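Local coordinates for protein 4-carboxymuconolactone decarboxylase (Sinorhizobium meliloti, PDB 4G9Q) that forms an all-helical trimer of the carboxymuconolactone decarboxylase family and probably acts in aromatic-acid degradation or as a peroxiredoxin-like enzyme, its exact reaction being unsettled, at residues 150-155 with 194-199; 118-123 with 187-192; 91-96 with 127-132; 72-77 with 103-108. One frame throughout, in Å; residues are numbered along the deposited sequence.

Contact 1: 150-155 with 194-199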
loop_
_atom_site.group_PDB
_atom_site.type_symbol
_atom_site.label_atom_id
_atom_site.label_comp_id
_atom_site.label_asym_id
_atom_site.label_seq_id
_atom_site.Cartn_x
_atom_site.Cartn_y
_atom_site.Cartn_z
ATOM N N VAL A 150 12.394 -26.256 -7.851
ATOM C CA VAL A 150 11.722 -25.714 -9.032
ATOM C C VAL A 150 10.503 -26.568 -9.387
ATOM O O VAL A 150 9.397 -26.047 -9.570
ATOM C CB VAL A 150 12.683 -25.608 -10.245
ATOM C CG1 VAL A 150 11.925 -25.247 -11.516
ATOM C CG2 VAL A 150 13.766 -24.588 -9.976
ATOM N N GLU A 151 10.707 -27.880 -9.478
ATOM C CA GLU A 151 9.605 -28.810 -9.702
ATOM C C GLU A 151 9.804 -30.059 -8.848
ATOM O O GLU A 151 10.889 -30.639 -8.828
ATOM C CB GLU A 151 9.491 -29.180 -11.188
ATOM C CG GLU A 151 8.285 -30.056 -11.515
ATOM C CD GLU A 151 8.102 -30.326 -13.004
ATOM O OE1 GLU A 151 8.905 -29.836 -13.830
ATOM O OE2 GLU A 151 7.139 -31.041 -13.344
ATOM N N SER A 152 8.764 -30.445 -8.116
ATOM C CA SER A 152 8.790 -31.702 -7.365
ATOM C C SER A 152 7.398 -32.329 -7.264
ATOM O O SER A 152 6.421 -31.778 -7.784
ATOM C CB SER A 152 9.447 -31.516 -5.990
ATOM O OG SER A 152 8.762 -30.561 -5.200
ATOM N N THR A 153 7.318 -33.488 -6.610
ATOM C CA THR A 153 6.077 -34.252 -6.530
ATOM C C THR A 153 4.985 -33.463 -5.809
ATOM O O THR A 153 5.169 -33.053 -4.660
ATOM C CB THR A 153 6.311 -35.622 -5.852
ATOM O OG1 THR A 153 7.240 -36.370 -6.643
ATOM C CG2 THR A 153 5.012 -36.411 -5.732
ATOM N N PRO A 154 3.848 -33.237 -6.491
ATOM C CA PRO A 154 2.788 -32.441 -5.876
ATOM C C PRO A 154 2.172 -33.151 -4.683
ATOM O O PRO A 154 2.201 -34.384 -4.609
ATOM C CB PRO A 154 1.746 -32.296 -6.994
ATOM C CG PRO A 154 2.420 -32.761 -8.251
ATOM C CD PRO A 154 3.484 -33.703 -7.841
ATOM N N LEU A 155 1.638 -32.366 -3.751
ATOM C CA LEU A 155 0.793 -32.892 -2.683
ATOM C C LEU A 155 -0.534 -33.386 -3.272
ATOM O O LEU A 155 -0.913 -32.976 -4.375
ATOM C CB LEU A 155 0.560 -31.817 -1.610
ATOM C CG LEU A 155 1.815 -31.264 -0.921
ATOM C CD1 LEU A 155 1.458 -30.037 -0.078
ATOM C CD2 LEU A 155 2.517 -32.323 -0.072
ATOM N N LEU A 194 -0.314 -27.075 -4.368
ATOM C CA LEU A 194 0.120 -28.467 -4.224
ATOM C C LEU A 194 1.640 -28.617 -4.119
ATOM O O LEU A 194 2.154 -29.729 -3.938
ATOM C CB LEU A 194 -0.415 -29.300 -5.395
ATOM C CG LEU A 194 -1.923 -29.196 -5.643
ATOM C CD1 LEU A 194 -2.311 -30.006 -6.876
ATOM C CD2 LEU A 194 -2.736 -29.626 -4.409
ATOM N N ARG A 195 2.367 -27.507 -4.224
ATOM C CA ARG A 195 3.815 -27.547 -4.069
ATOM C C ARG A 195 4.178 -27.927 -2.629
ATOM O O ARG A 195 3.648 -27.348 -1.683
ATOM C CB ARG A 195 4.438 -26.213 -4.489
ATOM C CG ARG A 195 4.448 -25.995 -6.010
ATOM C CD ARG A 195 4.898 -24.572 -6.368
ATOM N NE ARG A 195 6.221 -24.272 -5.817
ATOM C CZ ARG A 195 7.378 -24.573 -6.403
ATOM N NH1 ARG A 195 7.407 -25.172 -7.592
ATOM N NH2 ARG A 195 8.514 -24.264 -5.799
ATOM N N PRO A 196 5.055 -28.931 -2.456
ATOM C CA PRO A 196 5.281 -29.461 -1.098
ATOM C C PRO A 196 6.205 -28.639 -0.187
ATOM O O PRO A 196 6.312 -28.939 1.006
ATOM C CB PRO A 196 5.892 -30.846 -1.366
ATOM C CG PRO A 196 6.602 -30.685 -2.681
ATOM C CD PRO A 196 5.694 -29.772 -3.490
ATOM N N ASP A 197 6.844 -27.607 -0.732
ATOM C CA ASP A 197 7.890 -26.870 -0.014
ATOM C C ASP A 197 7.356 -26.026 1.150
ATOM O O ASP A 197 8.113 -25.623 2.034
ATOM C CB ASP A 197 8.712 -26.045 -1.004
ATOM C CG ASP A 197 9.043 -26.833 -2.268
ATOM O OD1 ASP A 197 10.173 -27.363 -2.347
ATOM O OD2 ASP A 197 8.154 -26.959 -3.155
ATOM N N LEU A 198 6.052 -25.766 1.143
ATOM C CA LEU A 198 5.339 -25.358 2.349
ATOM C C LEU A 198 4.253 -26.381 2.596
ATOM O O LEU A 198 3.532 -26.767 1.668
ATOM C CB LEU A 198 4.693 -23.980 2.184
ATOM C CG LEU A 198 5.576 -22.735 2.240
ATOM C CD1 LEU A 198 4.802 -21.514 1.734
ATOM C CD2 LEU A 198 6.144 -22.498 3.646
ATOM N N ALA A 199 4.134 -26.824 3.845
ATOM C CA ALA A 199 2.977 -27.606 4.266
ATOM C C ALA A 199 1.724 -26.760 4.048
ATOM O O ALA A 199 1.789 -25.531 4.180
ATOM C CB ALA A 199 3.114 -27.989 5.725
HETATM O O HOH W 1 8.561 -27.921 -5.763
HETATM O O HOH W 2 10.224 -30.260 -2.790
#

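Contact 2: 118-123 with 187-192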
loop_
_atom_site.group_PDB
_atom_site.type_symbol
_atom_site.label_atom_id
_atom_site.label_comp_id
_atom_site.label_asym_id
_atom_site.label_seq_id
_atom_site.Cartn_x
_atom_site.Cartn_y
_atom_site.Cartn_z
ATOM N N ALA A 118 4.688 -14.024 -4.689
ATOM C CA ALA A 118 4.735 -13.468 -6.050
ATOM C C ALA A 118 3.324 -13.468 -6.635
ATOM O O ALA A 118 2.894 -12.497 -7.270
ATOM C CB ALA A 118 5.679 -14.270 -6.932
ATOM N N TYR A 119 2.594 -14.553 -6.384
ATOM C CA TYR A 119 1.226 -14.683 -6.871
ATOM C C TYR A 119 0.222 -13.918 -6.017
ATOM O O TYR A 119 -0.690 -13.295 -6.551
ATOM C CB TYR A 119 0.822 -16.154 -6.945
ATOM C CG TYR A 119 1.578 -16.924 -7.997
ATOM C CD1 TYR A 119 1.107 -16.995 -9.311
ATOM C CD2 TYR A 119 2.763 -17.586 -7.679
ATOM C CE1 TYR A 119 1.808 -17.717 -10.288
ATOM C CE2 TYR A 119 3.469 -18.298 -8.644
ATOM C CZ TYR A 119 2.990 -18.358 -9.938
ATOM O OH TYR A 119 3.690 -19.071 -10.878
ATOM N N TYR A 120 0.386 -13.962 -4.696
ATOM C CA TYR A 120 -0.624 -13.388 -3.798
ATOM C C TYR A 120 -0.422 -11.924 -3.433
ATOM O O TYR A 120 -1.403 -11.212 -3.167
ATOM C CB TYR A 120 -0.854 -14.278 -2.565
ATOM C CG TYR A 120 -1.806 -15.400 -2.885
ATOM C CD1 TYR A 120 -3.182 -15.223 -2.759
ATOM C CD2 TYR A 120 -1.339 -16.625 -3.372
ATOM C CE1 TYR A 120 -4.070 -16.235 -3.079
ATOM C CE2 TYR A 120 -2.226 -17.652 -3.691
ATOM C CZ TYR A 120 -3.586 -17.450 -3.542
ATOM O OH TYR A 120 -4.477 -18.446 -3.857
ATOM N N SER A 121 0.829 -11.474 -3.418
ATOM C CA SER A 121 1.134 -10.071 -3.142
ATOM C C SER A 121 1.508 -9.323 -4.419
ATOM O O SER A 121 1.268 -8.118 -4.535
ATOM C CB SER A 121 2.239 -9.942 -2.095
ATOM O OG SER A 121 1.839 -10.535 -0.867
ATOM N N GLY A 122 2.079 -10.035 -5.380
ATOM C CA GLY A 122 2.463 -9.418 -6.653
ATOM C C GLY A 122 3.926 -9.649 -6.955
ATOM O O GLY A 122 4.747 -9.750 -6.041
ATOM N N TRP A 123 4.253 -9.726 -8.243
ATOM C CA TRP A 123 5.591 -10.116 -8.674
ATOM C C TRP A 123 6.668 -9.184 -8.134
ATOM O O TRP A 123 7.721 -9.642 -7.689
ATOM C CB TRP A 123 5.666 -10.178 -10.200
ATOM C CG TRP A 123 6.253 -11.460 -10.692
ATOM C CD1 TRP A 123 7.516 -11.659 -11.168
ATOM C CD2 TRP A 123 5.596 -12.726 -10.746
ATOM N NE1 TRP A 123 7.687 -12.978 -11.520
ATOM C CE2 TRP A 123 6.522 -13.655 -11.274
ATOM C CE3 TRP A 123 4.309 -13.169 -10.407
ATOM C CZ2 TRP A 123 6.206 -15.004 -11.467
ATOM C CZ3 TRP A 123 3.992 -14.509 -10.600
ATOM C CH2 TRP A 123 4.941 -15.412 -11.126
ATOM N N TYR A 187 -2.416 -22.398 -12.541
ATOM C CA TYR A 187 -1.216 -21.909 -11.850
ATOM C C TYR A 187 -1.329 -22.014 -10.338
ATOM O O TYR A 187 -0.342 -22.303 -9.660
ATOM C CB TYR A 187 -0.918 -20.450 -12.209
ATOM C CG TYR A 187 -0.407 -20.184 -13.611
ATOM C CD1 TYR A 187 -0.157 -21.220 -14.517
ATOM C CD2 TYR A 187 -0.141 -18.875 -14.021
ATOM C CE1 TYR A 187 0.331 -20.951 -15.793
ATOM C CE2 TYR A 187 0.342 -18.601 -15.290
ATOM C CZ TYR A 187 0.574 -19.640 -16.171
ATOM O OH TYR A 187 1.057 -19.357 -17.431
ATOM N N LEU A 188 -2.518 -21.754 -9.799
ATOM C CA LEU A 188 -2.664 -21.718 -8.343
ATOM C C LEU A 188 -3.144 -23.033 -7.750
ATOM O O LEU A 188 -2.396 -23.710 -7.042
ATOM C CB LEU A 188 -3.567 -20.568 -7.885
ATOM C CG LEU A 188 -3.220 -19.137 -8.296
ATOM C CD1 LEU A 188 -4.082 -18.177 -7.492
ATOM C CD2 LEU A 188 -1.754 -18.816 -8.094
ATOM N N PHE A 189 -4.390 -23.396 -8.029
ATOM C CA PHE A 189 -4.980 -24.523 -7.318
ATOM C C PHE A 189 -4.509 -25.902 -7.776
ATOM O O PHE A 189 -4.503 -26.836 -6.981
ATOM C CB PHE A 189 -6.504 -24.382 -7.239
ATOM C CG PHE A 189 -6.928 -23.262 -6.343
ATOM C CD1 PHE A 189 -6.919 -23.425 -4.961
ATOM C CD2 PHE A 189 -7.264 -22.023 -6.871
ATOM C CE1 PHE A 189 -7.274 -22.377 -4.116
ATOM C CE2 PHE A 189 -7.631 -20.972 -6.038
ATOM C CZ PHE A 189 -7.637 -21.150 -4.661
ATOM N N ARG A 190 -4.066 -26.010 -9.026
ATOM C CA ARG A 190 -3.517 -27.272 -9.531
ATOM C C ARG A 190 -1.989 -27.291 -9.609
ATOM O O ARG A 190 -1.401 -28.228 -10.167
ATOM C CB ARG A 190 -4.150 -27.645 -10.878
ATOM C CG ARG A 190 -5.595 -28.094 -10.749
ATOM C CD ARG A 190 -6.137 -28.669 -12.049
ATOM N NE ARG A 190 -6.849 -29.924 -11.802
ATOM C CZ ARG A 190 -6.304 -31.133 -11.909
ATOM N NH1 ARG A 190 -5.036 -31.274 -12.281
ATOM N NH2 ARG A 190 -7.031 -32.210 -11.653
ATOM N N ASP A 191 -1.348 -26.267 -9.043
ATOM C CA ASP A 191 0.116 -26.225 -8.967
ATOM C C ASP A 191 0.620 -25.603 -7.669
ATOM O O ASP A 191 1.040 -26.327 -6.767
ATOM C CB ASP A 191 0.745 -25.531 -10.190
ATOM C CG ASP A 191 2.267 -25.446 -10.097
ATOM O OD1 ASP A 191 2.874 -26.282 -9.393
ATOM O OD2 ASP A 191 2.868 -24.541 -10.723
ATOM N N LEU A 192 0.570 -24.270 -7.570
ATOM C CA LEU A 192 1.121 -23.556 -6.413
ATOM C C LEU A 192 0.704 -24.165 -5.067
ATOM O O LEU A 192 1.558 -24.417 -4.209
ATOM C CB LEU A 192 0.766 -22.054 -6.471
ATOM C CG LEU A 192 1.370 -21.133 -5.394
ATOM C CD1 LEU A 192 2.885 -21.042 -5.508
ATOM C CD2 LEU A 192 0.739 -19.744 -5.474
#

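Contact 3: 91-96 with 127-132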
loop_
_atom_site.group_PDB
_atom_site.type_symbol
_atom_site.label_atom_id
_atom_site.label_comp_id
_atom_site.label_asym_id
_atom_site.label_seq_id
_atom_site.Cartn_x
_atom_site.Cartn_y
_atom_site.Cartn_z
ATOM N N PRO A 91 13.534 -4.250 2.857
ATOM C CA PRO A 91 14.812 -4.000 3.555
ATOM C C PRO A 91 14.928 -4.628 4.949
ATOM O O PRO A 91 16.017 -5.084 5.329
ATOM C CB PRO A 91 14.854 -2.476 3.662
ATOM C CG PRO A 91 14.118 -2.015 2.463
ATOM C CD PRO A 91 13.014 -3.012 2.242
ATOM N N ALA A 92 13.820 -4.650 5.690
ATOM C CA ALA A 92 13.761 -5.247 7.028
ATOM C C ALA A 92 13.995 -6.761 7.006
ATOM O O ALA A 92 14.249 -7.373 8.048
ATOM C CB ALA A 92 12.415 -4.930 7.678
ATOM N N LEU A 93 13.908 -7.351 5.812
ATOM C CA LEU A 93 13.989 -8.796 5.635
ATOM C C LEU A 93 15.346 -9.404 5.938
ATOM O O LEU A 93 15.414 -10.562 6.316
ATOM C CB LEU A 93 13.575 -9.190 4.213
ATOM C CG LEU A 93 12.343 -10.044 3.925
ATOM C CD1 LEU A 93 11.280 -10.038 5.014
ATOM C CD2 LEU A 93 11.759 -9.640 2.571
ATOM N N THR A 94 16.423 -8.647 5.758
ATOM C CA THR A 94 17.747 -9.176 6.081
ATOM C C THR A 94 17.766 -9.608 7.550
ATOM O O THR A 94 18.151 -10.738 7.872
ATOM C CB THR A 94 18.866 -8.160 5.775
ATOM O OG1 THR A 94 18.753 -7.729 4.414
ATOM C CG2 THR A 94 20.239 -8.797 5.967
ATOM N N TYR A 95 17.313 -8.719 8.429
ATOM C CA TYR A 95 17.217 -9.033 9.846
ATOM C C TYR A 95 16.164 -10.108 10.108
ATOM O O TYR A 95 16.435 -11.096 10.794
ATOM C CB TYR A 95 16.920 -7.769 10.670
ATOM C CG TYR A 95 16.638 -8.069 12.121
ATOM C CD1 TYR A 95 17.680 -8.276 13.028
ATOM C CD2 TYR A 95 15.326 -8.165 12.591
ATOM C CE1 TYR A 95 17.416 -8.565 14.365
ATOM C CE2 TYR A 95 15.056 -8.451 13.913
ATOM C CZ TYR A 95 16.103 -8.649 14.797
ATOM O OH TYR A 95 15.824 -8.940 16.105
ATOM N N TYR A 96 14.967 -9.924 9.553
ATOM C CA TYR A 96 13.862 -10.823 9.876
ATOM C C TYR A 96 13.983 -12.222 9.282
ATOM O O TYR A 96 13.532 -13.186 9.896
ATOM C CB TYR A 96 12.497 -10.181 9.593
ATOM C CG TYR A 96 12.051 -9.311 10.749
ATOM C CD1 TYR A 96 11.602 -9.882 11.938
ATOM C CD2 TYR A 96 12.120 -7.922 10.670
ATOM C CE1 TYR A 96 11.209 -9.093 13.014
ATOM C CE2 TYR A 96 11.727 -7.124 11.738
ATOM C CZ TYR A 96 11.274 -7.715 12.903
ATOM O OH TYR A 96 10.891 -6.929 13.964
HETATM N N MSE A 127 9.954 -9.898 -5.927
HETATM C CA MSE A 127 11.260 -9.567 -6.500
HETATM C C MSE A 127 12.090 -8.684 -5.576
HETATM O O MSE A 127 13.308 -8.815 -5.515
HETATM C CB MSE A 127 11.103 -8.906 -7.870
HETATM C CG MSE A 127 10.841 -9.887 -9.008
HETATM SE SE MSE A 127 12.276 -11.215 -9.182
HETATM C CE MSE A 127 13.800 -10.010 -9.305
ATOM N N ALA A 128 11.417 -7.800 -4.841
ATOM C CA ALA A 128 12.086 -6.897 -3.911
ATOM C C ALA A 128 12.829 -7.632 -2.794
ATOM O O ALA A 128 13.769 -7.089 -2.210
ATOM C CB ALA A 128 11.084 -5.907 -3.323
ATOM N N THR A 129 12.417 -8.868 -2.511
ATOM C CA THR A 129 13.025 -9.666 -1.442
ATOM C C THR A 129 14.399 -10.232 -1.807
ATOM O O THR A 129 15.161 -10.633 -0.922
ATOM C CB THR A 129 12.127 -10.855 -1.023
ATOM O OG1 THR A 129 12.200 -11.888 -2.016
ATOM C CG2 THR A 129 10.675 -10.412 -0.840
ATOM N N VAL A 130 14.705 -10.276 -3.104
ATOM C CA VAL A 130 15.886 -10.988 -3.586
ATOM C C VAL A 130 17.185 -10.480 -2.954
ATOM O O VAL A 130 17.949 -11.266 -2.404
ATOM C CB VAL A 130 15.961 -11.018 -5.139
ATOM C CG1 VAL A 130 17.296 -11.594 -5.613
ATOM C CG2 VAL A 130 14.795 -11.826 -5.711
ATOM N N GLY A 131 17.415 -9.171 -2.999
ATOM C CA GLY A 131 18.606 -8.575 -2.379
ATOM C C GLY A 131 18.733 -8.838 -0.885
ATOM O O GLY A 131 19.738 -9.410 -0.444
ATOM N N PRO A 132 17.725 -8.417 -0.093
ATOM C CA PRO A 132 17.758 -8.611 1.360
ATOM C C PRO A 132 17.854 -10.078 1.808
ATOM O O PRO A 132 18.644 -10.392 2.705
ATOM C CB PRO A 132 16.439 -7.990 1.825
ATOM C CG PRO A 132 16.144 -6.943 0.802
ATOM C CD PRO A 132 16.613 -7.535 -0.499
#

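Contact 4: 72-77 with 103-108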
loop_
_atom_site.group_PDB
_atom_site.type_symbol
_atom_site.label_atom_id
_atom_site.label_comp_id
_atom_site.label_asym_id
_atom_site.label_seq_id
_atom_site.Cartn_x
_atom_site.Cartn_y
_atom_site.Cartn_z
ATOM N N ASN A 72 4.019 -19.920 18.338
ATOM C CA ASN A 72 5.451 -20.067 18.599
ATOM C C ASN A 72 6.311 -19.147 17.737
ATOM O O ASN A 72 5.800 -18.507 16.812
ATOM C CB ASN A 72 5.903 -21.544 18.547
ATOM C CG ASN A 72 5.875 -22.147 17.142
ATOM O OD1 ASN A 72 5.934 -21.448 16.134
ATOM N ND2 ASN A 72 5.799 -23.475 17.083
ATOM N N ARG A 73 7.603 -19.065 18.050
ATOM C CA ARG A 73 8.489 -18.115 17.367
ATOM C C ARG A 73 8.665 -18.441 15.886
ATOM O O ARG A 73 8.787 -17.537 15.063
ATOM C CB ARG A 73 9.857 -18.051 18.046
ATOM C CG ARG A 73 9.891 -17.256 19.340
ATOM C CD ARG A 73 11.305 -17.232 19.934
ATOM N NE ARG A 73 11.762 -18.568 20.330
ATOM C CZ ARG A 73 12.801 -19.215 19.798
ATOM N NH1 ARG A 73 13.534 -18.659 18.843
ATOM N NH2 ARG A 73 13.118 -20.426 20.236
ATOM N N ARG A 74 8.688 -19.732 15.564
ATOM C CA ARG A 74 8.787 -20.189 14.178
ATOM C C ARG A 74 7.614 -19.657 13.349
ATOM O O ARG A 74 7.817 -19.079 12.274
ATOM C CB ARG A 74 8.862 -21.721 14.127
ATOM C CG ARG A 74 9.020 -22.331 12.724
ATOM C CD ARG A 74 7.672 -22.567 12.069
ATOM N NE ARG A 74 7.752 -23.440 10.896
ATOM C CZ ARG A 74 6.691 -23.901 10.243
ATOM N NH1 ARG A 74 5.465 -23.573 10.639
ATOM N NH2 ARG A 74 6.851 -24.695 9.192
ATOM N N ASP A 75 6.396 -19.843 13.855
ATOM C CA ASP A 75 5.201 -19.384 13.147
ATOM C C ASP A 75 5.150 -17.864 13.085
ATOM O O ASP A 75 4.761 -17.304 12.064
ATOM C CB ASP A 75 3.924 -19.918 13.797
ATOM C CG ASP A 75 3.702 -21.398 13.542
ATOM O OD1 ASP A 75 4.195 -21.924 12.524
ATOM O OD2 ASP A 75 3.023 -22.042 14.368
ATOM N N ARG A 76 5.541 -17.204 14.173
ATOM C CA ARG A 76 5.607 -15.736 14.180
ATOM C C ARG A 76 6.587 -15.209 13.130
ATOM O O ARG A 76 6.332 -14.186 12.491
ATOM C CB ARG A 76 5.952 -15.193 15.570
ATOM C CG ARG A 76 4.785 -15.251 16.528
ATOM C CD ARG A 76 5.132 -14.709 17.912
ATOM N NE ARG A 76 4.088 -15.129 18.844
ATOM C CZ ARG A 76 2.958 -14.463 19.059
ATOM N NH1 ARG A 76 2.721 -13.308 18.437
ATOM N NH2 ARG A 76 2.065 -14.948 19.908
ATOM N N SER A 77 7.700 -15.915 12.945
ATOM C CA SER A 77 8.660 -15.542 11.906
ATOM C C SER A 77 8.053 -15.637 10.501
ATOM O O SER A 77 8.246 -14.736 9.685
ATOM C CB SER A 77 9.936 -16.379 12.011
ATOM O OG SER A 77 10.747 -15.945 13.094
ATOM N N ASN A 103 14.950 -19.105 14.316
ATOM C CA ASN A 103 13.720 -19.631 14.913
ATOM C C ASN A 103 13.248 -20.973 14.347
ATOM O O ASN A 103 12.226 -21.514 14.785
ATOM C CB ASN A 103 12.596 -18.597 14.820
ATOM C CG ASN A 103 12.833 -17.396 15.717
ATOM O OD1 ASN A 103 13.646 -17.446 16.641
ATOM N ND2 ASN A 103 12.125 -16.309 15.445
ATOM N N GLY A 104 13.985 -21.497 13.375
ATOM C CA GLY A 104 13.730 -22.837 12.861
ATOM C C GLY A 104 12.910 -22.915 11.589
ATOM O O GLY A 104 12.505 -24.006 11.184
ATOM N N VAL A 105 12.651 -21.768 10.964
ATOM C CA VAL A 105 12.087 -21.756 9.612
ATOM C C VAL A 105 13.192 -22.237 8.672
ATOM O O VAL A 105 14.327 -21.758 8.747
ATOM C CB VAL A 105 11.585 -20.351 9.176
ATOM C CG1 VAL A 105 10.978 -20.405 7.776
ATOM C CG2 VAL A 105 10.546 -19.808 10.162
ATOM N N LYS A 106 12.867 -23.203 7.817
ATOM C CA LYS A 106 13.838 -23.747 6.870
ATOM C C LYS A 106 14.097 -22.762 5.733
ATOM O O LYS A 106 13.184 -22.035 5.332
ATOM C CB LYS A 106 13.328 -25.064 6.281
ATOM C CG LYS A 106 13.133 -26.184 7.291
ATOM C CD LYS A 106 12.543 -27.398 6.590
ATOM C CE LYS A 106 12.229 -28.521 7.560
ATOM N NZ LYS A 106 11.687 -29.689 6.807
ATOM N N PRO A 107 15.335 -22.742 5.196
ATOM C CA PRO A 107 15.593 -21.934 4.003
ATOM C C PRO A 107 14.572 -22.199 2.890
ATOM O O PRO A 107 14.124 -21.259 2.224
ATOM C CB PRO A 107 16.980 -22.404 3.566
ATOM C CG PRO A 107 17.652 -22.786 4.845
ATOM C CD PRO A 107 16.571 -23.362 5.718
ATOM N N SER A 108 14.193 -23.464 2.716
ATOM C CA SER A 108 13.247 -23.853 1.665
ATOM C C SER A 108 11.860 -23.247 1.897
ATOM O O SER A 108 11.140 -22.950 0.941
ATOM C CB SER A 108 13.160 -25.377 1.548
ATOM O OG SER A 108 12.703 -25.965 2.753
HETATM O O HOH W 3 10.102 -24.890 10.011
#

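Contact 1: 150-155 with 194-199
Leu155 lies across Pro196, its CD2 reaching the ring carbon CB at 3.9 Å, while its CD1 branch heads for the backbone oxygen of Arg195. With CG beside the backbone N (chi1 -59°), the leucine side chain also leans over the carbonyl of Leu194. That carbonyl is gripped at the backbone: Leu155 N donates to Leu194 O over 2.7 Å, nearly straight and on an in-plane lone pair. Pro154 sets its CB against Leu194 CB, next to this bond. Toward Ser152, the Pro196 ring turns its CG to Ser152 OG (3.3 Å) and to Thr153 O. Two waters link Ser152 OG to Asp197: one accepts from OG and donates to OD2, the other donates to both OG and OD1. Asp197 OD1 also accepts from Ala149 N. The Arg195 chain bends at chi3 and brings NH1 to Val150 O at 2.9 Å; the oxygen lies in the guanidinium plane, but the nitrogen stands well above the carbonyl plane. Arg195 NE forms a salt bridge with Glu112 and NH2 bonds Ala149 O, so the buried guanidinium is held on several sides. The contact joins the loop leading into helix 159-173 to the turn between helices 178-192 and 200-213, with Leu198 packed on helices 107-120 and 200-213.

Contact 2: 118-123 with 187-192
Tyr119 and Tyr120 of helix 107-120 meet Leu188 and Leu192 of helix 178-192 in a buried helix-helix interface of this all-alpha fold, joining the protein's two family regions. The cross-contact is apolar. Leu188 divides its methyls between the tyrosines: CD2 approaches Tyr119 CD1 at 3.6 Å, and CD1 lies beside the Tyr120 hydroxyl. Leu192 adds CD2, which sits 3.7 Å from Tyr119 CD2 and at the edge of the Tyr120 ring; CG anti to the backbone N (chi1 -175°) sends this branch to the tyrosines. Aromatic packing backs the Tyr119 ring. Trp123 CZ3 rests over the centre of one of its faces, and Tyr56 of the second subunit meets that tyrosine edge-to-face. The polar ends find partners beyond the pair of segments: Tyr119 OH bonds Arg60 of the second subunit, and Tyr120 OH bonds Trp193 NE1. Asp191 forms a salt bridge with the same Arg60, so the helix pair also faces the trimer interface. Along the backbone, helix 178-192 ends in a wider pi-type turn, in which Leu192 N donates to Tyr187 O over 3.0 Å.

Contact 3: 91-96 with 127-132
Pro132 presses its ring carbon CB against Leu93 CB at 3.9 Å and against Thr94 OG1 at 3.5 Å, and loses more surface to the contact than any other residue. Pro132 directs its CB toward segment 91-96, and the ring lies beside helix 93-102; its CG also comes within 4.2 Å of Pro91 CA. Leu93 reaches farther with its CD2 branch, which crosses the Thr129 side chain at an angle and lies 3.7 Å from Thr129 CG2. Its chi1 of -116° is away from a staggered value, yet it delivers this methyl to the threonine. Thr129 presents CG2 from beside its own backbone N, while its OG1 bonds Ala126 O. The two segments thus bring together the N-terminal parts of helices 93-102 and 130-139 within the all-helical carboxymuconolactone decarboxylase fold, with a type I beta turn from Met127 to Val130 leading into the second. The Leu93 side chain also touches Leu84 of helix 73-86 and Val133 of helix 130-139, placing it where three helices meet. Thr94 supplies the polar link: its OG1 donates to Pro132 O over 3.2 Å, coming in from the side of the carbonyl at a C=O...O angle of 102° and tilted 29° from its plane. The same threonine lies against Glu135, one turn along helix 130-139.

Contact 4: 72-77 with 103-108
Arg74 and Asn103 bring their CA atoms to 5.0 Å where the first turn of helix 73-86 meets the Schellman motif that ends helix 93-102, with Gly104 taking the positive phi. Asn72 N-caps helix 73-86 through OD1, which accepts from Asp75 N. Asn103 reaches the helix with its amide, held beside its own backbone N (chi1 -69°). The firm bond of that amide is from ND2 to Ser77 OG, 2.7 Å away, with the hydroxyl oxygen close to the amide plane. Its OD1 comes to 2.5 Å from Arg73 NH1, an unusually short approach whose detail is doubtful; the guanidinium and amide planes there are almost perpendicular. Arg74 serves the contact mainly with its aliphatic part. Its CB lies 3.4 Å from Asn103 O, and CG meets Val105 CG2 at 3.9 Å, the two side chains crossing at about a right angle. Val105 CG2 touches Ser77 CB as well. A bend at chi2 carries the Arg74 guanidinium to Asp75 OD1, which lies in its plane at 2.8 Å from NH1. Further salt bridges to Asp202 and Glu109 tie this arginine to helices 200-213 and 107-120. A water completes the join between the segments, accepting from Arg74 NE and donating to Gly104 O over 2.8 Å.

Contacts 4 and 3 open first along the chain and interlock, since their segments alternate; all four segments of contacts 3 and 4 belong to the first family region. Their centres are 16 Å apart, and they tie together helices 73-86, 93-102, 107-120 and 130-139. Contact 2, whose segments alternate with those of contacts 3 and 1, runs from the end of helix 107-120, the helix whose start contact 4 uses, to helix 178-192 in the second family region. It meets contact 1 where Leu194 CG packs on Phe189 O at 3.7 Å. Contacts 1, 2 and 3 all touch the second subunit, whereas contact 4 lies within one chain, so helix 107-120 takes part both in packing within the chain and, at its far end, in the trimer.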